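Local coordinates for protein aminotransferase class-III (Ochrobactrum anthropi, PDB 5GHG) that probably transfers amino groups between amines and carbonyl compounds as an omega-transaminase, with a pyridoxal phosphate cofactor that is bound here in its aminated form, PMP, at residues B[7-12]-B[29-34]; B[140-145]-B[175-180]; B[194-199]-B[236-241]; B[359-364]-B[439-444]. The protein carries 1 engineered substitution. All coordinates share one frame; numbering follows the deposited sequence.

How the contacts relate
Contacts 2 and 3 belong to the large cofactor-binding domain: contact 2 pairs strands 143-147 and 178-181 at one end of its sheet, and contact 3 joins the starts of helices 196-214 and 240-250, its nearest atoms about 8 Å from those of contact 2. Contacts 1 and 4 lie with the other sheet, at strand 32-38, outermost within this chain, and on two helices packed against it; their nearest atoms are about 15 Å apart. Contacts 1 and 2 both touch the second subunit, although their centres are 41 Å apart. None is in the PMP pocket; the side chain of Ile144 in contact 2 is about 13 Å from the cofactor.

Contact 1 of 4, residues B[7-12]-B[29-34]; sequences SLEARD and EGPLVI
Glu9 sets CG anti to its own carbonyl carbon (chi1 -67°) and then bends at chi2 (80°), so that OE2 is brought out toward Val33 at the start of strand 32-38. Asp12, one turn later, has CG anti to the backbone N (chi1 -173°) and slides past the Pro31 ring in the opposite direction, with Asp12 OD1 3.4 Å from Pro31 CG. Pro31, a residue without an N-H to satisfy, offers a compact apolar surface to the helix, and its CD also meets Glu9 CB at 4.2 Å. Val33 crosses Glu9 obliquely: Val33 CG2 lies beside the bent chain, 4.0 Å from Glu9 CG, while its other branch, Val33 CG1, meets Leu8 CD1 at 4.2 Å. The polar link is a water, which donates to Glu9 OE2 at 2.8 Å and accepts from Val33 N at 2.9 Å, giving a strand N-H and a carboxylate one shared partner.

The polar end of Asp12 is bound outside the contact: OD1 by His18, OD2 by His16 and by Ser90 of the second subunit. Ser7 caps the helix, its OG accepting from Ala10 N at 3.1 Å. Gly30, at positive phi, ends helix 23-29 and turns the chain into the strand; this backbone shape suits glycine.

Residues 32-34 pair in parallel with a strand of the second subunit, and Arg11 forms salt bridges to Asp96 and Glu99 there. Here an N-capped amino-terminal helix lies over strand 32-38, the outermost of its sheet within this chain, where the sheet continues into the second subunit.

Contact 2 of 4, residues B[140-145]-B[175-180]; sequences ERKKII and IDRILH
Two nearly straight backbone bonds join the strands directly: Ile144 N donates to Arg177 O at 2.9 Å, and Leu179 N donates to Ile144 O, also at 2.9 Å. Both carbonyls are approached nearly along the C=O axis, so Ile144 uses its N-H and its C=O toward residues 177 and 179, on either side of its bridge partner Ile178. The beta-branched isoleucines suit buried strand positions. Ile178 CD1 reaches Ile144 CB at 3.8 Å, the two chains lying side by side and pointing the same way. On the other face of the sheet Leu179 and Ile145 cross obliquely, Leu179 CD1 meeting Ile145 CG1 at 4.1 Å.

At the strand starts, Arg177 runs extended beside Lys142, which lays CB over the centre of one guanidinium face, 3.5 Å above its plane. Lys142 then bends at chi2 (-70°) and again at chi4, leaving Lys142 NZ 4.2 Å from Arg177 NH2. This pair of like charges is probably offset by Asp172 of the second subunit, whose OD2 forms salt bridges with both Lys142 NZ and Arg177 NH1. Trp130 adds a cation-pi contact to Arg177.

Farther out, Leu161 of helix 156-161 touches Ile144 and Ile178, whereas helix 196-214 packs on Ile145. A type II turn, Ile175 to Ile178, delivers the second strand, with Arg177 at positive phi. Strand 143-147, helix 156-161 and strand 178-181 make a beta-alpha-beta unit at the edge of the large-domain sheet, as in fold-type I aminotransferases.

Contact 3 of 4, residues B[194-199]-B[236-241]; sequences ESEEQF and PPKTYW
Both segments lead into helices. Residues 194-199 open helix 196-214, with Ser195 at the N-cap and its OG accepting from Gln198 N at 3.1 Å. Residues 236-241 make a type II turn from Pro237 to Tyr240, in which Thr239 takes positive phi just before helix 240-250. The backbones come nearest at Glu196 and Pro237, whose CA atoms are 5.7 Å apart.

Glu196 reaches across with an extended chain, CG anti to the backbone N (chi1 -179°), and OE1 accepts from Lys238 N at 2.7 Å through its anti lone pair, in a nearly straight bond (168°). On the way Glu196 CG presses against Pro237 CB at 3.3 Å. Lys238 crosses both glutamates at about a right angle, and a bend at chi4 (-70°) turns NZ back to Glu196 OE2, a weak salt bridge of 3.5 Å. Its methylenes lie against Glu197, with Lys238 CE 3.2 Å from Glu197 OE1. Beneath these charged groups, the compact Pro237 sets CG 3.7 Å from Phe199 CD2, and Pro184 and Ala200 also touch that proline. A carboxylate from one helical first turn thus holds the type II turn that starts another helix of the large domain.

Contact 4 of 4, residues B[359-364]-B[439-444]; sequences QKRLRE and MVSALE
Gln359 faces away from helix 433-455 but steadies its own helix: Arg363 NH1 donates to Gln359 OE1 at 2.7 Å and to Gln359 O at 3.1 Å, while Gln359 NE2 reaches the carbonyls of Gly378, between two strands, and of Ile380. Arg361 turns to the partner helix. Bends at chi2 (-73°) and chi3 curl its long chain across Val440, and Arg361 CB lies 4.0 Å from Val440 CG1. The guanidinium then presents its edge to Ser441, Arg361 NH2 donating to Ser441 OG at 3.2 Å with the hydroxyl in the guanidinium plane, though the bond is bent (143°). The stronger partner of Arg361 is Asp437, one turn before Ser441, which takes NH1 in a salt bridge; its carbonyl bonds Ser441 OG, so this one residue positions both sides.

The end of the buried Leu362 side chain comes near the partner helix. Leu362 CD2 meets Leu443 CD2 at 3.6 Å, crossing at about a right angle, and Val440 CG2 at 3.9 Å. Val383 lies against both leucines. Glu364 closes the segment with a long salt bridge, OE1 to Arg361 NE at 3.6 Å.

Helical segments 359-363 and 439-444 run nearly parallel, 14° apart with axes 10.0 Å from each other. Their contact is thus graded, aliphatic toward the sheet and ionic along Arg361: Asp437 and Glu364 probably balance the arginine's charge, while the leucine-valine contacts are buried.

Contact 1 of 4, residues B[7-12]-B[29-34]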
# COMPACT_ATOMS: atom_id res chain seq x y z
N SER B 7 10.72 -24.72 -13.29
CA SER B 7 9.60 -24.97 -12.40
C SER B 7 9.16 -23.67 -11.72
O SER B 7 9.92 -22.69 -11.63
CB SER B 7 9.98 -25.98 -11.33
OG SER B 7 10.85 -25.40 -10.40
N LEU B 8 7.91 -23.67 -11.24
CA LEU B 8 7.41 -22.52 -10.51
C LEU B 8 8.27 -22.21 -9.29
O LEU B 8 8.56 -21.04 -9.01
CB LEU B 8 5.95 -22.76 -10.08
CG LEU B 8 4.87 -22.71 -11.17
CD1 LEU B 8 3.59 -23.35 -10.68
CD2 LEU B 8 4.60 -21.28 -11.61
N GLU B 9 8.69 -23.24 -8.55
CA GLU B 9 9.48 -23.03 -7.35
C GLU B 9 10.84 -22.40 -7.68
O GLU B 9 11.28 -21.46 -7.01
CB GLU B 9 9.67 -24.36 -6.60
CG GLU B 9 8.39 -24.96 -5.99
CD GLU B 9 7.50 -25.72 -7.02
OE1 GLU B 9 7.90 -25.87 -8.20
OE2 GLU B 9 6.39 -26.13 -6.65
N ALA B 10 11.51 -22.90 -8.72
CA ALA B 10 12.80 -22.38 -9.11
C ALA B 10 12.71 -20.93 -9.60
O ALA B 10 13.57 -20.11 -9.30
CB ALA B 10 13.43 -23.26 -10.19
N ARG B 11 11.67 -20.61 -10.36
CA ARG B 11 11.52 -19.26 -10.86
C ARG B 11 11.18 -18.28 -9.73
O ARG B 11 11.66 -17.14 -9.72
CB ARG B 11 10.48 -19.20 -11.97
CG ARG B 11 10.98 -19.88 -13.25
CD ARG B 11 10.08 -19.58 -14.43
NE ARG B 11 8.82 -20.28 -14.31
CZ ARG B 11 7.62 -19.71 -14.36
NH1 ARG B 11 7.50 -18.42 -14.54
NH2 ARG B 11 6.55 -20.46 -14.24
N ASP B 12 10.38 -18.72 -8.76
CA ASP B 12 10.13 -17.90 -7.58
C ASP B 12 11.44 -17.58 -6.85
O ASP B 12 11.70 -16.44 -6.48
CB ASP B 12 9.15 -18.61 -6.64
CG ASP B 12 8.71 -17.73 -5.48
OD1 ASP B 12 9.38 -17.76 -4.43
OD2 ASP B 12 7.70 -16.97 -5.61
N GLU B 29 15.12 -23.60 0.11
CA GLU B 29 13.93 -24.46 0.19
C GLU B 29 12.88 -24.17 -0.87
O GLU B 29 12.13 -25.07 -1.22
CB GLU B 29 13.29 -24.34 1.57
CG GLU B 29 14.22 -24.77 2.70
CD GLU B 29 13.71 -24.39 4.07
OE1 GLU B 29 14.49 -24.48 5.05
OE2 GLU B 29 12.53 -23.98 4.17
N GLY B 30 12.82 -22.95 -1.41
CA GLY B 30 11.76 -22.59 -2.31
C GLY B 30 10.44 -22.42 -1.56
O GLY B 30 10.34 -22.74 -0.38
N PRO B 31 9.42 -21.89 -2.24
CA PRO B 31 8.12 -21.68 -1.61
C PRO B 31 7.25 -22.93 -1.73
O PRO B 31 7.54 -23.85 -2.50
CB PRO B 31 7.53 -20.54 -2.45
CG PRO B 31 8.03 -20.85 -3.83
CD PRO B 31 9.43 -21.43 -3.64
N LEU B 32 6.16 -22.94 -0.97
CA LEU B 32 5.01 -23.78 -1.25
C LEU B 32 4.07 -22.98 -2.15
O LEU B 32 3.60 -21.91 -1.75
CB LEU B 32 4.30 -24.20 0.04
CG LEU B 32 3.05 -25.06 -0.20
CD1 LEU B 32 3.42 -26.41 -0.76
CD2 LEU B 32 2.25 -25.23 1.07
N VAL B 33 3.77 -23.49 -3.34
CA VAL B 33 3.01 -22.73 -4.34
C VAL B 33 1.55 -23.19 -4.29
O VAL B 33 1.26 -24.39 -4.46
CB VAL B 33 3.61 -22.90 -5.74
CG1 VAL B 33 2.91 -21.99 -6.74
CG2 VAL B 33 5.13 -22.58 -5.71
N ILE B 34 0.63 -22.25 -4.08
CA ILE B 34 -0.80 -22.56 -4.00
C ILE B 34 -1.42 -22.33 -5.38
O ILE B 34 -1.12 -21.34 -6.05
CB ILE B 34 -1.50 -21.70 -2.94
CG1 ILE B 34 -0.84 -21.94 -1.58
CG2 ILE B 34 -2.98 -22.00 -2.90
CD1 ILE B 34 -0.91 -23.38 -1.12
O HOH W 1 5.15 -25.97 -4.14

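Contact 2 of 4, residues B[140-145]-B[175-180]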
# COMPACT_ATOMS: atom_id res chain seq x y z
N GLU B 140 1.67 20.77 19.56
CA GLU B 140 2.32 19.74 20.38
C GLU B 140 1.49 18.46 20.50
O GLU B 140 2.05 17.45 20.93
CB GLU B 140 2.59 20.26 21.79
CG GLU B 140 3.69 21.31 21.87
CD GLU B 140 4.25 21.41 23.28
OE1 GLU B 140 3.86 22.34 24.02
OE2 GLU B 140 5.08 20.55 23.66
N ARG B 141 0.20 18.48 20.18
CA ARG B 141 -0.64 17.29 20.39
C ARG B 141 -0.49 16.38 19.17
O ARG B 141 -1.29 16.38 18.25
CB ARG B 141 -2.10 17.66 20.65
CG ARG B 141 -2.88 16.47 21.19
CD ARG B 141 -4.37 16.75 21.36
NE ARG B 141 -4.62 17.65 22.48
CZ ARG B 141 -4.65 17.29 23.75
NH1 ARG B 141 -4.44 16.03 24.09
NH2 ARG B 141 -4.88 18.19 24.70
N LYS B 142 0.61 15.62 19.18
CA LYS B 142 1.02 14.84 18.02
C LYS B 142 1.41 13.41 18.35
O LYS B 142 1.60 12.62 17.42
CB LYS B 142 2.20 15.52 17.32
CG LYS B 142 1.96 16.99 16.94
CD LYS B 142 0.95 17.12 15.81
CE LYS B 142 0.63 18.58 15.43
NZ LYS B 142 1.83 19.35 15.00
N LYS B 143 1.53 13.04 19.62
CA LYS B 143 2.03 11.71 19.95
C LYS B 143 0.90 10.69 19.85
O LYS B 143 -0.26 10.98 20.17
CB LYS B 143 2.65 11.70 21.35
CG LYS B 143 3.91 12.60 21.48
CD LYS B 143 4.35 12.75 22.93
CE LYS B 143 5.47 13.75 23.12
NZ LYS B 143 5.60 14.11 24.57
N ILE B 144 1.24 9.48 19.42
CA ILE B 144 0.30 8.39 19.30
C ILE B 144 0.79 7.28 20.20
O ILE B 144 1.97 6.89 20.11
CB ILE B 144 0.19 7.86 17.85
CG1 ILE B 144 0.06 9.01 16.83
CG2 ILE B 144 -0.92 6.80 17.74
CD1 ILE B 144 -1.24 9.70 16.84
N ILE B 145 -0.09 6.75 21.03
CA ILE B 145 0.24 5.64 21.90
C ILE B 145 -0.29 4.35 21.26
O ILE B 145 -1.48 4.23 20.99
CB ILE B 145 -0.35 5.82 23.30
CG1 ILE B 145 0.21 7.10 23.94
CG2 ILE B 145 -0.03 4.62 24.19
CD1 ILE B 145 -0.45 7.45 25.26
N ILE B 175 9.60 5.61 14.51
CA ILE B 175 9.89 7.02 14.38
C ILE B 175 9.49 7.74 15.66
O ILE B 175 8.73 7.22 16.50
CB ILE B 175 9.18 7.64 13.17
CG1 ILE B 175 7.66 7.63 13.41
CG2 ILE B 175 9.60 6.91 11.88
CD1 ILE B 175 6.86 8.12 12.22
N ASP B 176 9.99 8.96 15.78
CA ASP B 176 9.61 9.82 16.89
C ASP B 176 8.09 10.07 16.85
O ASP B 176 7.47 10.10 15.78
CB ASP B 176 10.35 11.16 16.80
CG ASP B 176 9.98 12.11 17.94
OD1 ASP B 176 9.83 11.63 19.09
OD2 ASP B 176 9.85 13.33 17.69
N ARG B 177 7.51 10.26 18.03
CA ARG B 177 6.11 10.55 18.30
C ARG B 177 5.28 9.31 18.57
O ARG B 177 4.14 9.43 19.01
CB ARG B 177 5.44 11.39 17.21
CG ARG B 177 6.03 12.80 17.05
CD ARG B 177 5.34 13.52 15.89
NE ARG B 177 5.62 14.94 15.91
CZ ARG B 177 5.04 15.82 15.11
NH1 ARG B 177 4.14 15.42 14.21
NH2 ARG B 177 5.34 17.10 15.22
N ILE B 178 5.81 8.12 18.33
CA ILE B 178 5.05 6.89 18.55
C ILE B 178 5.54 6.27 19.85
O ILE B 178 6.73 5.99 19.99
CB ILE B 178 5.19 5.91 17.38
CG1 ILE B 178 4.86 6.59 16.06
CG2 ILE B 178 4.34 4.68 17.62
CD1 ILE B 178 3.57 7.35 16.08
N LEU B 179 4.63 6.08 20.79
CA LEU B 179 4.90 5.49 22.09
C LEU B 179 4.22 4.13 22.17
O LEU B 179 3.19 3.91 21.52
CB LEU B 179 4.39 6.40 23.20
CG LEU B 179 4.73 7.88 23.07
CD1 LEU B 179 4.02 8.70 24.13
CD2 LEU B 179 6.22 8.10 23.12
N HIS B 180 4.78 3.22 22.96
CA HIS B 180 4.17 1.91 23.19
C HIS B 180 3.99 1.66 24.68
O HIS B 180 4.94 1.74 25.44
CB HIS B 180 4.99 0.76 22.58
CG HIS B 180 5.09 0.82 21.10
ND1 HIS B 180 6.02 1.61 20.47
CD2 HIS B 180 4.37 0.22 20.12
CE1 HIS B 180 5.87 1.50 19.15
NE2 HIS B 180 4.88 0.65 18.92

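Contact 3 of 4, residues B[194-199]-B[236-241]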
# COMPACT_ATOMS: atom_id res chain seq x y z
N GLU B 194 -1.53 -11.71 40.98
CA GLU B 194 -2.37 -10.69 40.37
C GLU B 194 -3.54 -11.36 39.66
O GLU B 194 -3.34 -12.34 38.94
CB GLU B 194 -1.52 -9.87 39.39
CG GLU B 194 -2.19 -8.72 38.70
CD GLU B 194 -1.19 -7.85 37.94
OE1 GLU B 194 -1.20 -6.61 38.11
OE2 GLU B 194 -0.37 -8.42 37.19
N SER B 195 -4.76 -10.87 39.89
CA SER B 195 -5.92 -11.38 39.19
C SER B 195 -6.05 -10.70 37.81
O SER B 195 -5.40 -9.70 37.53
CB SER B 195 -7.21 -11.13 39.99
OG SER B 195 -7.52 -9.73 40.04
N GLU B 196 -6.92 -11.27 36.97
CA GLU B 196 -7.14 -10.71 35.64
C GLU B 196 -7.61 -9.25 35.72
O GLU B 196 -7.10 -8.38 35.00
CB GLU B 196 -8.16 -11.57 34.88
CG GLU B 196 -8.48 -11.13 33.47
CD GLU B 196 -9.52 -12.04 32.82
OE1 GLU B 196 -10.29 -11.57 31.95
OE2 GLU B 196 -9.57 -13.24 33.17
N GLU B 197 -8.58 -8.96 36.59
CA GLU B 197 -9.06 -7.60 36.68
C GLU B 197 -8.03 -6.66 37.33
O GLU B 197 -7.98 -5.48 36.99
CB GLU B 197 -10.40 -7.54 37.43
CG GLU B 197 -11.55 -8.14 36.64
CD GLU B 197 -12.93 -7.85 37.25
OE1 GLU B 197 -13.93 -8.44 36.77
OE2 GLU B 197 -13.00 -7.01 38.18
N GLN B 198 -7.23 -7.16 38.26
CA GLN B 198 -6.17 -6.34 38.82
C GLN B 198 -5.14 -6.00 37.74
O GLN B 198 -4.64 -4.88 37.68
CB GLN B 198 -5.49 -7.06 39.99
CG GLN B 198 -4.33 -6.31 40.63
CD GLN B 198 -4.68 -4.92 41.12
OE1 GLN B 198 -3.91 -3.94 40.94
NE2 GLN B 198 -5.83 -4.79 41.74
N PHE B 199 -4.85 -6.97 36.87
CA PHE B 199 -3.93 -6.73 35.76
C PHE B 199 -4.49 -5.64 34.83
O PHE B 199 -3.74 -4.78 34.37
CB PHE B 199 -3.73 -8.06 35.02
CG PHE B 199 -2.95 -7.95 33.75
CD1 PHE B 199 -1.63 -7.48 33.76
CD2 PHE B 199 -3.51 -8.37 32.55
CE1 PHE B 199 -0.91 -7.42 32.58
CE2 PHE B 199 -2.77 -8.30 31.38
CZ PHE B 199 -1.49 -7.84 31.39
N PRO B 236 -7.80 -9.20 25.56
CA PRO B 236 -7.48 -8.38 26.73
C PRO B 236 -8.25 -8.89 27.94
O PRO B 236 -9.28 -9.54 27.79
CB PRO B 236 -7.94 -6.98 26.32
CG PRO B 236 -9.07 -7.23 25.35
CD PRO B 236 -8.68 -8.50 24.60
N PRO B 237 -7.76 -8.60 29.14
CA PRO B 237 -8.48 -9.06 30.33
C PRO B 237 -9.81 -8.35 30.47
O PRO B 237 -10.05 -7.28 29.90
CB PRO B 237 -7.51 -8.72 31.47
CG PRO B 237 -6.70 -7.60 30.95
CD PRO B 237 -6.57 -7.82 29.49
N LYS B 238 -10.72 -8.96 31.21
CA LYS B 238 -11.99 -8.31 31.44
C LYS B 238 -11.76 -6.99 32.19
O LYS B 238 -10.89 -6.90 33.07
CB LYS B 238 -12.96 -9.22 32.20
CG LYS B 238 -12.42 -9.88 33.43
CD LYS B 238 -13.53 -10.70 34.11
CE LYS B 238 -13.11 -11.25 35.49
NZ LYS B 238 -12.08 -12.32 35.37
N THR B 239 -12.54 -5.98 31.81
CA THR B 239 -12.52 -4.61 32.31
C THR B 239 -11.42 -3.76 31.68
O THR B 239 -11.39 -2.55 31.90
CB THR B 239 -12.42 -4.49 33.85
OG1 THR B 239 -11.09 -4.83 34.30
CG2 THR B 239 -13.45 -5.39 34.53
N TYR B 240 -10.53 -4.35 30.88
CA TYR B 240 -9.45 -3.57 30.28
C TYR B 240 -9.98 -2.40 29.46
O TYR B 240 -9.58 -1.24 29.68
CB TYR B 240 -8.60 -4.47 29.38
CG TYR B 240 -7.56 -3.73 28.56
CD1 TYR B 240 -6.32 -3.40 29.10
CD2 TYR B 240 -7.82 -3.38 27.23
CE1 TYR B 240 -5.36 -2.77 28.35
CE2 TYR B 240 -6.84 -2.75 26.46
CZ TYR B 240 -5.62 -2.44 27.02
OH TYR B 240 -4.63 -1.80 26.30
N TRP B 241 -10.85 -2.67 28.50
CA TRP B 241 -11.27 -1.60 27.61
C TRP B 241 -12.09 -0.53 28.32
O TRP B 241 -12.02 0.65 27.97
CB TRP B 241 -12.01 -2.17 26.40
CG TRP B 241 -11.03 -2.62 25.33
CD1 TRP B 241 -10.80 -3.89 24.90
CD2 TRP B 241 -10.14 -1.78 24.59
NE1 TRP B 241 -9.83 -3.90 23.93
CE2 TRP B 241 -9.40 -2.61 23.72
CE3 TRP B 241 -9.89 -0.41 24.58
CZ2 TRP B 241 -8.44 -2.11 22.83
CZ3 TRP B 241 -8.93 0.09 23.67
CH2 TRP B 241 -8.22 -0.76 22.84

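Contact 4 of 4, residues B[359-364]-B[439-444]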
# COMPACT_ATOMS: atom_id res chain seq x y z
N GLN B 359 -14.43 -22.45 20.08
CA GLN B 359 -13.85 -22.07 21.36
C GLN B 359 -13.98 -23.20 22.38
O GLN B 359 -13.05 -23.47 23.14
CB GLN B 359 -14.49 -20.80 21.91
CG GLN B 359 -14.35 -19.56 21.06
CD GLN B 359 -12.91 -19.13 20.83
OE1 GLN B 359 -12.03 -19.39 21.65
NE2 GLN B 359 -12.67 -18.45 19.71
N LYS B 360 -15.14 -23.86 22.40
CA LYS B 360 -15.35 -24.97 23.34
C LYS B 360 -14.46 -26.16 23.00
O LYS B 360 -13.79 -26.71 23.88
CB LYS B 360 -16.83 -25.37 23.34
CG LYS B 360 -17.17 -26.58 24.20
CD LYS B 360 -18.60 -27.06 23.90
CE LYS B 360 -19.02 -28.21 24.82
NZ LYS B 360 -19.18 -27.77 26.25
N ARG B 361 -14.43 -26.56 21.73
CA ARG B 361 -13.59 -27.69 21.34
C ARG B 361 -12.12 -27.42 21.63
O ARG B 361 -11.41 -28.30 22.15
CB ARG B 361 -13.79 -28.02 19.85
CG ARG B 361 -15.11 -28.77 19.57
CD ARG B 361 -15.01 -30.22 20.07
NE ARG B 361 -13.81 -30.88 19.55
CZ ARG B 361 -13.79 -31.57 18.42
NH1 ARG B 361 -14.91 -31.71 17.72
NH2 ARG B 361 -12.65 -32.13 17.99
N LEU B 362 -11.63 -26.21 21.33
CA LEU B 362 -10.23 -25.92 21.60
C LEU B 362 -9.91 -25.98 23.09
O LEU B 362 -8.84 -26.43 23.50
CB LEU B 362 -9.82 -24.57 21.02
CG LEU B 362 -9.60 -24.48 19.51
CD1 LEU B 362 -9.43 -23.03 19.08
CD2 LEU B 362 -8.40 -25.31 19.05
N ARG B 363 -10.83 -25.50 23.93
CA ARG B 363 -10.56 -25.50 25.36
C ARG B 363 -10.57 -26.90 25.96
O ARG B 363 -10.02 -27.10 27.05
CB ARG B 363 -11.55 -24.57 26.06
CG ARG B 363 -11.08 -23.10 25.93
CD ARG B 363 -12.13 -22.12 26.37
NE ARG B 363 -11.65 -20.74 26.24
CZ ARG B 363 -11.55 -20.09 25.09
NH1 ARG B 363 -11.88 -20.72 23.97
NH2 ARG B 363 -11.14 -18.83 25.06
N GLU B 364 -11.14 -27.88 25.27
CA GLU B 364 -11.02 -29.26 25.73
C GLU B 364 -9.58 -29.76 25.69
O GLU B 364 -9.30 -30.80 26.30
CB GLU B 364 -11.92 -30.18 24.88
CG GLU B 364 -13.40 -29.87 25.01
CD GLU B 364 -14.27 -30.59 23.99
OE1 GLU B 364 -13.74 -31.35 23.16
OE2 GLU B 364 -15.51 -30.40 24.02
N MET B 439 -10.89 -29.74 12.00
CA MET B 439 -9.73 -28.89 12.25
C MET B 439 -9.17 -29.12 13.66
O MET B 439 -7.96 -29.28 13.85
CB MET B 439 -10.12 -27.42 12.03
CG MET B 439 -9.04 -26.38 12.26
SD MET B 439 -9.83 -24.73 12.11
CE MET B 439 -10.96 -25.08 10.80
N VAL B 440 -10.04 -29.14 14.67
CA VAL B 440 -9.57 -29.28 16.04
C VAL B 440 -9.07 -30.70 16.30
O VAL B 440 -8.10 -30.89 17.04
CB VAL B 440 -10.66 -28.87 17.04
CG1 VAL B 440 -10.21 -29.18 18.46
CG2 VAL B 440 -10.98 -27.37 16.90
N SER B 441 -9.70 -31.71 15.70
CA SER B 441 -9.16 -33.06 15.83
C SER B 441 -7.77 -33.17 15.22
O SER B 441 -6.93 -33.93 15.72
CB SER B 441 -10.11 -34.08 15.19
OG SER B 441 -11.35 -34.09 15.86
N ALA B 442 -7.49 -32.43 14.15
CA ALA B 442 -6.14 -32.44 13.59
C ALA B 442 -5.14 -31.79 14.55
O ALA B 442 -3.98 -32.23 14.65
CB ALA B 442 -6.10 -31.73 12.24
N LEU B 443 -5.56 -30.74 15.24
CA LEU B 443 -4.69 -30.14 16.24
C LEU B 443 -4.42 -31.11 17.39
O LEU B 443 -3.28 -31.26 17.83
CB LEU B 443 -5.28 -28.84 16.76
CG LEU B 443 -4.51 -28.19 17.91
CD1 LEU B 443 -3.08 -27.82 17.48
CD2 LEU B 443 -5.28 -27.00 18.44
N GLU B 444 -5.47 -31.77 17.89
CA GLU B 444 -5.27 -32.71 18.99
C GLU B 444 -4.28 -33.80 18.61
O GLU B 444 -3.36 -34.11 19.38
CB GLU B 444 -6.60 -33.32 19.41
CG GLU B 444 -6.43 -34.39 20.47
CD GLU B 444 -7.76 -34.89 21.02
OE1 GLU B 444 -8.80 -34.70 20.36
OE2 GLU B 444 -7.74 -35.47 22.12